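Local coordinates for aminoacyltransferase FemA (Staphylococcus aureus, PDB 1LRZ), which adds glycines 2 and 3 of the pentaglycine interpeptide bridge of the cell-wall peptidoglycan, using glycyl-tRNA(Gly) as donor, at residues R235-D246 / N309-I320; E200-M208 / Y327-A335. All coordinates share one frame; numbering follows the deposited sequence.

Contact 1. Residues R235-D246 / N309-I320; sequences RVLVPLAYINFD and NELPISAGFFFI
Antiparallel strands 236-244 and 310-320, neighbours in the larger mixed sheet of FemA, pair at the base of the long helical arm that the chain builds between them. L237 and F318 form a hydrogen-bonded pair with a bond in each direction, F318 N reaching L237 O at 2.8 Å, and I243 and L311 do the same farther along. Between these pairs the ladder is interrupted by a classic beta bulge, in which I313 and S314 both face A241. I313 N gives A241 O a nearly straight bond (3.0 Å, 175° at the hydrogen), S314 N adds only a weak one, and A241 N is taken up by S314 O. At the arm, N244 occupies the N-cap position of helix 245-272, and F245 N bonds to N309 O at 2.8 Å, so the pairing runs into the first turn of the helix.

V236 CG2, placed anti to the backbone N, sits over one face of the F317 ring, 4.0 Å from its centroid, whereas V238 CG2 comes obliquely against F317 CD1. P239 crosses F318 at about a right angle, with its CG 3.6 Å from CE1 of that ring. Near the arm, F245 CE1 lies 3.6 Å from L311 CB. Y242 turns its ring back over the strand (chi1 69°), and the extended E310 side chain lays OE2 over one ring face, 3.5 Å from Y242 CD1, with carboxylate and ring planes 50° apart. R194 pairs with that same oxygen in a salt bridge, which probably offsets the cost of setting a carboxylate against an aromatic face. The join thus combines hydrogen-bonded backbone with largely apolar side chains, its charge kept near the arm end and at R235, which pairs with D16.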
loop_
_atom_site.group_PDB
_atom_site.type_symbol
_atom_site.label_atom_id
_atom_site.label_comp_id
_atom_site.label_asym_id
_atom_site.label_seq_id
_atom_site.Cartn_x
_atom_site.Cartn_y
_atom_site.Cartn_z
ATOM N N ARG A 235 6.359 -6.170 -9.868
ATOM C CA ARG A 235 5.161 -5.539 -9.335
ATOM C C ARG A 235 5.153 -5.510 -7.814
ATOM O O ARG A 235 4.124 -5.284 -7.176
ATOM C CB ARG A 235 3.923 -6.210 -9.911
ATOM C CG ARG A 235 3.970 -6.109 -11.431
ATOM C CD ARG A 235 2.626 -6.008 -12.036
ATOM N NE ARG A 235 2.699 -5.850 -13.485
ATOM C CZ ARG A 235 1.629 -5.662 -14.244
ATOM N NH1 ARG A 235 1.753 -5.530 -15.562
ATOM N NH2 ARG A 235 0.432 -5.597 -13.671
ATOM N N VAL A 236 6.326 -5.749 -7.239
ATOM C CA VAL A 236 6.495 -5.671 -5.798
ATOM C C VAL A 236 7.859 -5.045 -5.509
ATOM O O VAL A 236 8.834 -5.328 -6.193
ATOM C CB VAL A 236 6.385 -7.070 -5.118
ATOM C CG1 VAL A 236 7.380 -8.048 -5.732
ATOM C CG2 VAL A 236 6.638 -6.932 -3.622
ATOM N N LEU A 237 7.916 -4.174 -4.506
ATOM C CA LEU A 237 9.162 -3.530 -4.117
ATOM C C LEU A 237 9.182 -3.503 -2.598
ATOM O O LEU A 237 8.130 -3.370 -1.961
ATOM C CB LEU A 237 9.244 -2.100 -4.678
ATOM C CG LEU A 237 9.575 -1.961 -6.169
ATOM C CD1 LEU A 237 9.527 -0.486 -6.574
ATOM C CD2 LEU A 237 10.962 -2.563 -6.432
ATOM N N VAL A 238 10.379 -3.634 -2.031
ATOM C CA VAL A 238 10.567 -3.665 -0.585
ATOM C C VAL A 238 11.558 -2.584 -0.161
ATOM O O VAL A 238 12.723 -2.871 0.129
ATOM C CB VAL A 238 11.121 -5.044 -0.122
ATOM C CG1 VAL A 238 11.210 -5.102 1.410
ATOM C CG2 VAL A 238 10.229 -6.172 -0.643
ATOM N N PRO A 239 11.111 -1.320 -0.135
ATOM C CA PRO A 239 12.038 -0.263 0.270
ATOM C C PRO A 239 12.435 -0.367 1.743
ATOM O O PRO A 239 11.612 -0.690 2.599
ATOM C CB PRO A 239 11.258 1.016 -0.029
ATOM C CG PRO A 239 9.809 0.588 0.176
ATOM C CD PRO A 239 9.783 -0.771 -0.481
ATOM N N LEU A 240 13.710 -0.107 2.014
ATOM C CA LEU A 240 14.262 -0.116 3.362
ATOM C C LEU A 240 14.940 1.237 3.601
ATOM O O LEU A 240 15.809 1.649 2.824
ATOM C CB LEU A 240 15.319 -1.226 3.532
ATOM C CG LEU A 240 16.194 -1.028 4.793
ATOM C CD1 LEU A 240 15.378 -1.385 6.038
ATOM C CD2 LEU A 240 17.474 -1.869 4.732
ATOM N N ALA A 241 14.525 1.935 4.654
ATOM C CA ALA A 241 15.141 3.207 5.008
ATOM C C ALA A 241 16.256 2.770 5.946
ATOM O O ALA A 241 16.040 1.905 6.812
ATOM C CB ALA A 241 14.143 4.103 5.749
ATOM N N TYR A 242 17.435 3.360 5.792
ATOM C CA TYR A 242 18.563 2.962 6.617
ATOM C C TYR A 242 19.643 4.035 6.670
ATOM O O TYR A 242 19.607 5.022 5.935
ATOM C CB TYR A 242 19.176 1.695 6.034
ATOM C CG TYR A 242 19.856 1.968 4.712
ATOM C CD1 TYR A 242 21.218 2.284 4.660
ATOM C CD2 TYR A 242 19.123 1.996 3.520
ATOM C CE1 TYR A 242 21.837 2.623 3.457
ATOM C CE2 TYR A 242 19.730 2.338 2.310
ATOM C CZ TYR A 242 21.088 2.650 2.286
ATOM O OH TYR A 242 21.696 2.991 1.099
ATOM N N ILE A 243 20.614 3.820 7.544
ATOM C CA ILE A 243 21.730 4.735 7.665
ATOM C C ILE A 243 23.001 3.925 7.472
ATOM O O ILE A 243 23.163 2.874 8.092
ATOM C CB ILE A 243 21.800 5.376 9.060
ATOM C CG1 ILE A 243 20.555 6.235 9.314
ATOM C CG2 ILE A 243 23.080 6.207 9.176
ATOM C CD1 ILE A 243 20.496 6.825 10.720
ATOM N N ASN A 244 23.872 4.410 6.593
ATOM C CA ASN A 244 25.175 3.802 6.340
ATOM C C ASN A 244 26.068 4.745 7.143
ATOM O O ASN A 244 26.275 5.891 6.745
ATOM C CB ASN A 244 25.524 3.881 4.848
ATOM C CG ASN A 244 26.906 3.337 4.542
ATOM O OD1 ASN A 244 27.094 2.609 3.560
ATOM N ND2 ASN A 244 27.881 3.688 5.373
ATOM N N PHE A 245 26.583 4.284 8.276
ATOM C CA PHE A 245 27.374 5.181 9.101
ATOM C C PHE A 245 28.651 5.747 8.500
ATOM O O PHE A 245 28.933 6.925 8.696
ATOM C CB PHE A 245 27.608 4.548 10.470
ATOM C CG PHE A 245 26.356 4.495 11.309
ATOM C CD1 PHE A 245 25.754 3.282 11.615
ATOM C CD2 PHE A 245 25.737 5.675 11.725
ATOM C CE1 PHE A 245 24.546 3.236 12.314
ATOM C CE2 PHE A 245 24.529 5.640 12.424
ATOM C CZ PHE A 245 23.932 4.412 12.718
ATOM N N ASP A 246 29.412 4.954 7.753
ATOM C CA ASP A 246 30.618 5.500 7.138
ATOM C C ASP A 246 30.270 6.683 6.245
ATOM O O ASP A 246 30.934 7.713 6.287
ATOM C CB ASP A 246 31.351 4.450 6.296
ATOM C CG ASP A 246 32.133 3.477 7.141
ATOM O OD1 ASP A 246 32.595 3.878 8.232
ATOM O OD2 ASP A 246 32.299 2.314 6.709
ATOM N N ASN A 309 27.817 -1.076 10.505
ATOM C CA ASN A 309 27.766 0.080 9.622
ATOM C C ASN A 309 26.405 0.411 9.006
ATOM O O ASN A 309 26.190 1.548 8.586
ATOM C CB ASN A 309 28.809 -0.034 8.515
ATOM C CG ASN A 309 28.991 1.272 7.774
ATOM O OD1 ASN A 309 28.786 1.349 6.562
ATOM N ND2 ASN A 309 29.365 2.314 8.502
ATOM N N GLU A 310 25.500 -0.563 8.923
ATOM C CA GLU A 310 24.174 -0.272 8.379
ATOM C C GLU A 310 23.091 -0.443 9.425
ATOM O O GLU A 310 22.908 -1.528 9.974
ATOM C CB GLU A 310 23.799 -1.152 7.178
ATOM C CG GLU A 310 22.450 -0.683 6.583
ATOM C CD GLU A 310 21.924 -1.523 5.427
ATOM O OE1 GLU A 310 21.383 -2.629 5.665
ATOM O OE2 GLU A 310 22.038 -1.063 4.275
ATOM N N LEU A 311 22.374 0.640 9.697
ATOM C CA LEU A 311 21.289 0.591 10.661
ATOM C C LEU A 311 19.957 0.680 9.924
ATOM O O LEU A 311 19.599 1.735 9.384
ATOM C CB LEU A 311 21.387 1.743 11.665
ATOM C CG LEU A 311 20.287 1.688 12.733
ATOM C CD1 LEU A 311 20.461 0.425 13.563
ATOM C CD2 LEU A 311 20.334 2.924 13.622
ATOM N N PRO A 312 19.220 -0.437 9.856
ATOM C CA PRO A 312 17.921 -0.429 9.176
ATOM C C PRO A 312 16.955 0.225 10.148
ATOM O O PRO A 312 16.959 -0.122 11.330
ATOM C CB PRO A 312 17.631 -1.910 8.962
ATOM C CG PRO A 312 18.269 -2.548 10.164
ATOM C CD PRO A 312 19.585 -1.800 10.294
ATOM N N ILE A 313 16.142 1.171 9.679
ATOM C CA ILE A 313 15.219 1.842 10.592
ATOM C C ILE A 313 13.727 1.768 10.255
ATOM O O ILE A 313 12.882 2.012 11.118
ATOM C CB ILE A 313 15.629 3.306 10.772
ATOM C CG1 ILE A 313 15.631 4.023 9.423
ATOM C CG2 ILE A 313 17.033 3.363 11.399
ATOM C CD1 ILE A 313 15.777 5.531 9.551
ATOM N N SER A 314 13.400 1.428 9.011
ATOM C CA SER A 314 12.001 1.314 8.603
ATOM C C SER A 314 11.951 0.578 7.266
ATOM O O SER A 314 12.885 0.666 6.468
ATOM C CB SER A 314 11.376 2.715 8.468
ATOM O OG SER A 314 9.967 2.654 8.288
ATOM N N ALA A 315 10.872 -0.158 7.026
ATOM C CA ALA A 315 10.733 -0.885 5.769
ATOM C C ALA A 315 9.266 -1.057 5.416
ATOM O O ALA A 315 8.388 -0.983 6.287
ATOM C CB ALA A 315 11.410 -2.258 5.864
ATOM N N GLY A 316 9.011 -1.280 4.130
ATOM C CA GLY A 316 7.654 -1.470 3.662
ATOM C C GLY A 316 7.622 -2.478 2.534
ATOM O O GLY A 316 8.623 -2.688 1.834
ATOM N N PHE A 317 6.465 -3.105 2.363
ATOM C CA PHE A 317 6.254 -4.096 1.310
ATOM C C PHE A 317 5.199 -3.460 0.397
ATOM O O PHE A 317 4.060 -3.240 0.818
ATOM C CB PHE A 317 5.712 -5.385 1.919
ATOM C CG PHE A 317 5.948 -6.596 1.077
ATOM C CD1 PHE A 317 7.188 -7.229 1.081
ATOM C CD2 PHE A 317 4.928 -7.122 0.297
ATOM C CE1 PHE A 317 7.407 -8.373 0.322
ATOM C CE2 PHE A 317 5.142 -8.270 -0.468
ATOM C CZ PHE A 317 6.387 -8.893 -0.449
ATOM N N PHE A 318 5.576 -3.167 -0.845
ATOM C CA PHE A 318 4.680 -2.491 -1.774
ATOM C C PHE A 318 4.330 -3.240 -3.051
ATOM O O PHE A 318 5.194 -3.852 -3.679
ATOM C CB PHE A 318 5.281 -1.152 -2.209
ATOM C CG PHE A 318 5.300 -0.096 -1.139
ATOM C CD1 PHE A 318 6.235 -0.138 -0.111
ATOM C CD2 PHE A 318 4.386 0.964 -1.181
ATOM C CE1 PHE A 318 6.267 0.856 0.870
ATOM C CE2 PHE A 318 4.402 1.960 -0.213
ATOM C CZ PHE A 318 5.350 1.908 0.823
ATOM N N PHE A 319 3.057 -3.166 -3.441
ATOM C CA PHE A 319 2.607 -3.763 -4.698
ATOM C C PHE A 319 2.470 -2.615 -5.700
ATOM O O PHE A 319 1.940 -1.540 -5.374
ATOM C CB PHE A 319 1.280 -4.493 -4.497
ATOM C CG PHE A 319 1.393 -5.681 -3.585
ATOM C CD1 PHE A 319 0.449 -5.909 -2.589
ATOM C CD2 PHE A 319 2.480 -6.549 -3.691
ATOM C CE1 PHE A 319 0.588 -6.984 -1.708
ATOM C CE2 PHE A 319 2.624 -7.633 -2.811
ATOM C CZ PHE A 319 1.677 -7.846 -1.819
ATOM N N ILE A 320 2.962 -2.835 -6.915
ATOM C CA ILE A 320 2.943 -1.796 -7.928
ATOM C C ILE A 320 2.268 -2.251 -9.210
ATOM O O ILE A 320 2.711 -3.188 -9.866
ATOM C CB ILE A 320 4.393 -1.327 -8.269
ATOM C CG1 ILE A 320 5.091 -0.804 -7.005
ATOM C CG2 ILE A 320 4.369 -0.252 -9.345
ATOM C CD1 ILE A 320 5.655 -1.891 -6.134
#

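Contact 2. Residues E200-M208 / Y327-A335; sequences ELPIFRSFM and YYAGGTSNA
A329 begins the contact between strand 327-332 and the segment 200-208: its CB meets M208 CE at 3.6 Å, and its carbonyl oxygen lies near the plane of the F204 ring, at the edge, 4.1 Å from CE1. With Y328 it forms a classic beta bulge opposite F317. At G330 the contact passes to the thioether, as M208 SD approaches G330 O to 3.4 Å. Bends at chi2 (-54°) and chi3 (-76°) fold the methionine chain back, which brings sulfur and methyl down onto consecutive residues of the strand.

G331 and F207 form the nearest pair of CA atoms, 4.8 Å apart. Having no side chain, G331 lets the end of the helix come down almost onto the strand. G331 O lies obliquely to the F207 ring, 3.6 Å from CD2. T332 offers its backbone, with CA 4.0 Å from F207 CD2, while its CB points away from the helix and its hydroxyl is engaged by S314. As the strand ends, S333 N sits in the plane of the F207 ring at its edge, 3.8 Å from CE2, and S333 CB touches the same ring carbon. The phenyl group thus touches G331, T332 and S333 in turn, meeting S333 N at its edge. No hydrogen bond crosses between the two segments; the contact depends on van der Waals packing of two phenylalanines and a methionine on a largely backbone surface.

Helix and strand axes make an angle of 74°. The helix also lies across the neighbouring strands: F207 rests on P312 and A315 of strand 310-320 and on L240 of strand 236-244, while F204 meets the F317 ring and packs edge-to-face with Y225 of helix 222-232.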
loop_
_atom_site.group_PDB
_atom_site.type_symbol
_atom_site.label_atom_id
_atom_site.label_comp_id
_atom_site.label_asym_id
_atom_site.label_seq_id
_atom_site.Cartn_x
_atom_site.Cartn_y
_atom_site.Cartn_z
ATOM N N GLU A 200 17.548 -10.663 1.432
ATOM C CA GLU A 200 17.543 -9.724 2.554
ATOM C C GLU A 200 16.148 -9.556 3.134
ATOM O O GLU A 200 15.915 -8.686 3.978
ATOM C CB GLU A 200 18.068 -8.360 2.123
ATOM C CG GLU A 200 19.390 -8.420 1.402
ATOM C CD GLU A 200 19.988 -7.052 1.204
ATOM O OE1 GLU A 200 20.615 -6.541 2.156
ATOM O OE2 GLU A 200 19.821 -6.483 0.105
ATOM N N LEU A 201 15.223 -10.397 2.681
ATOM C CA LEU A 201 13.849 -10.334 3.153
ATOM C C LEU A 201 13.770 -10.384 4.682
ATOM O O LEU A 201 12.871 -9.793 5.279
ATOM C CB LEU A 201 13.025 -11.461 2.520
ATOM C CG LEU A 201 11.499 -11.306 2.559
ATOM C CD1 LEU A 201 11.087 -9.912 2.094
ATOM C CD2 LEU A 201 10.875 -12.375 1.677
ATOM N N PRO A 202 14.707 -11.088 5.340
ATOM C CA PRO A 202 14.633 -11.124 6.806
ATOM C C PRO A 202 14.804 -9.754 7.479
ATOM O O PRO A 202 14.334 -9.554 8.605
ATOM C CB PRO A 202 15.726 -12.127 7.196
ATOM C CG PRO A 202 16.658 -12.134 6.004
ATOM C CD PRO A 202 15.706 -12.049 4.839
ATOM N N ILE A 203 15.477 -8.820 6.802
ATOM C CA ILE A 203 15.641 -7.476 7.353
ATOM C C ILE A 203 14.244 -6.869 7.452
ATOM O O ILE A 203 13.882 -6.280 8.470
ATOM C CB ILE A 203 16.491 -6.554 6.444
ATOM C CG1 ILE A 203 17.919 -7.087 6.325
ATOM C CG2 ILE A 203 16.505 -5.136 7.018
ATOM C CD1 ILE A 203 18.831 -6.190 5.503
ATOM N N PHE A 204 13.463 -7.012 6.382
ATOM C CA PHE A 204 12.095 -6.494 6.354
ATOM C C PHE A 204 11.280 -7.194 7.436
ATOM O O PHE A 204 10.518 -6.564 8.172
ATOM C CB PHE A 204 11.448 -6.759 4.987
ATOM C CG PHE A 204 9.946 -6.672 5.004
ATOM C CD1 PHE A 204 9.306 -5.434 5.078
ATOM C CD2 PHE A 204 9.171 -7.836 4.993
ATOM C CE1 PHE A 204 7.910 -5.354 5.149
ATOM C CE2 PHE A 204 7.774 -7.771 5.063
ATOM C CZ PHE A 204 7.139 -6.526 5.141
ATOM N N ARG A 205 11.455 -8.508 7.521
ATOM C CA ARG A 205 10.751 -9.331 8.497
ATOM C C ARG A 205 11.011 -8.901 9.935
ATOM O O ARG A 205 10.136 -9.029 10.791
ATOM C CB ARG A 205 11.160 -10.793 8.322
ATOM C CG ARG A 205 10.782 -11.373 6.968
ATOM C CD ARG A 205 9.657 -12.383 7.105
ATOM N NE ARG A 205 8.500 -11.821 7.790
ATOM C CZ ARG A 205 7.476 -12.539 8.243
ATOM N NH1 ARG A 205 7.461 -13.854 8.096
ATOM N NH2 ARG A 205 6.439 -11.945 8.818
ATOM N N SER A 206 12.206 -8.385 10.199
ATOM C CA SER A 206 12.550 -7.950 11.549
ATOM C C SER A 206 11.636 -6.824 12.031
ATOM O O SER A 206 11.419 -6.675 13.232
ATOM C CB SER A 206 14.003 -7.476 11.611
ATOM O OG SER A 206 14.141 -6.201 11.001
ATOM N N PHE A 207 11.098 -6.035 11.101
ATOM C CA PHE A 207 10.211 -4.927 11.469
ATOM C C PHE A 207 8.770 -5.349 11.724
ATOM O O PHE A 207 8.004 -4.604 12.329
ATOM C CB PHE A 207 10.203 -3.844 10.389
ATOM C CG PHE A 207 11.510 -3.145 10.222
ATOM C CD1 PHE A 207 12.408 -3.555 9.247
ATOM C CD2 PHE A 207 11.867 -2.100 11.069
ATOM C CE1 PHE A 207 13.641 -2.924 9.108
ATOM C CE2 PHE A 207 13.101 -1.463 10.937
ATOM C CZ PHE A 207 13.993 -1.882 9.958
ATOM N N MET A 208 8.398 -6.531 11.249
ATOM C CA MET A 208 7.037 -7.027 11.430
ATOM C C MET A 208 6.964 -7.890 12.687
ATOM O O MET A 208 5.942 -7.923 13.374
ATOM C CB MET A 208 6.600 -7.848 10.210
ATOM C CG MET A 208 6.744 -7.135 8.866
ATOM S SD MET A 208 5.936 -5.524 8.792
ATOM C CE MET A 208 4.242 -6.014 8.623
ATOM N N TYR A 327 0.645 0.327 -0.278
ATOM C CA TYR A 327 1.496 0.146 0.897
ATOM C C TYR A 327 0.804 -1.017 1.635
ATOM O O TYR A 327 -0.138 -0.812 2.406
ATOM C CB TYR A 327 1.478 1.403 1.761
ATOM C CG TYR A 327 2.104 1.228 3.123
ATOM C CD1 TYR A 327 3.345 0.604 3.269
ATOM C CD2 TYR A 327 1.475 1.721 4.267
ATOM C CE1 TYR A 327 3.945 0.476 4.518
ATOM C CE2 TYR A 327 2.070 1.600 5.525
ATOM C CZ TYR A 327 3.300 0.975 5.644
ATOM O OH TYR A 327 3.885 0.846 6.885
ATOM N N TYR A 328 1.264 -2.237 1.376
ATOM C CA TYR A 328 0.648 -3.418 1.960
ATOM C C TYR A 328 0.980 -3.690 3.423
ATOM O O TYR A 328 0.089 -3.945 4.233
ATOM C CB TYR A 328 0.999 -4.649 1.128
ATOM C CG TYR A 328 0.278 -5.890 1.595
ATOM C CD1 TYR A 328 -1.097 -6.030 1.404
ATOM C CD2 TYR A 328 0.956 -6.893 2.286
ATOM C CE1 TYR A 328 -1.789 -7.144 1.899
ATOM C CE2 TYR A 328 0.278 -8.013 2.788
ATOM C CZ TYR A 328 -1.095 -8.128 2.589
ATOM O OH TYR A 328 -1.765 -9.220 3.097
ATOM N N ALA A 329 2.259 -3.618 3.763
ATOM C CA ALA A 329 2.701 -3.887 5.119
ATOM C C ALA A 329 4.006 -3.160 5.364
ATOM O O ALA A 329 4.769 -2.891 4.431
ATOM C CB ALA A 329 2.897 -5.388 5.309
ATOM N N GLY A 330 4.261 -2.840 6.624
ATOM C CA GLY A 330 5.487 -2.151 6.955
ATOM C C GLY A 330 5.703 -2.046 8.446
ATOM O O GLY A 330 4.813 -2.362 9.238
ATOM N N GLY A 331 6.892 -1.597 8.824
ATOM C CA GLY A 331 7.213 -1.449 10.229
ATOM C C GLY A 331 8.375 -0.492 10.399
ATOM O O GLY A 331 9.159 -0.276 9.464
ATOM N N THR A 332 8.479 0.084 11.594
ATOM C CA THR A 332 9.542 1.027 11.907
ATOM C C THR A 332 10.129 0.733 13.292
ATOM O O THR A 332 9.401 0.410 14.224
ATOM C CB THR A 332 9.005 2.466 11.864
ATOM O OG1 THR A 332 8.588 2.761 10.527
ATOM C CG2 THR A 332 10.079 3.472 12.294
ATOM N N SER A 333 11.450 0.828 13.415
ATOM C CA SER A 333 12.103 0.571 14.689
ATOM C C SER A 333 11.713 1.630 15.723
ATOM O O SER A 333 11.880 2.828 15.488
ATOM C CB SER A 333 13.619 0.572 14.502
ATOM O OG SER A 333 14.281 0.580 15.755
ATOM N N ASN A 334 11.197 1.190 16.865
ATOM C CA ASN A 334 10.794 2.119 17.920
ATOM C C ASN A 334 11.953 2.953 18.439
ATOM O O ASN A 334 11.789 4.130 18.752
ATOM C CB ASN A 334 10.179 1.356 19.094
ATOM C CG ASN A 334 8.919 0.610 18.703
ATOM O OD1 ASN A 334 7.974 1.206 18.189
ATOM N ND2 ASN A 334 8.900 -0.700 18.945
ATOM N N ALA A 335 13.129 2.343 18.524
ATOM C CA ALA A 335 14.306 3.032 19.038
ATOM C C ALA A 335 14.829 4.150 18.145
ATOM O O ALA A 335 15.474 5.082 18.624
ATOM C CB ALA A 335 15.422 2.018 19.300
#

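Overall arrangement
Contacts 1 and 2 belong to one sheet, with their centres about 8 Å apart. Strand 310-320 is shared ground: it pairs with 236-244 on one side and with 325-332 on the other, where F317 N lies 2.7 Å from A329 O and S314 OG lies 2.6 Å from T332 OG1, both probable hydrogen bonds. Helix 201-207 lies across one face of these strands, F207 CE2 coming within 3.4 Å of I313 C, in the bulge of contact 1. Helices 245-272 and 277-307 come between the two strands of contact 1 in the chain, yet the helix of contact 2 touches both 310-320 and 236-244.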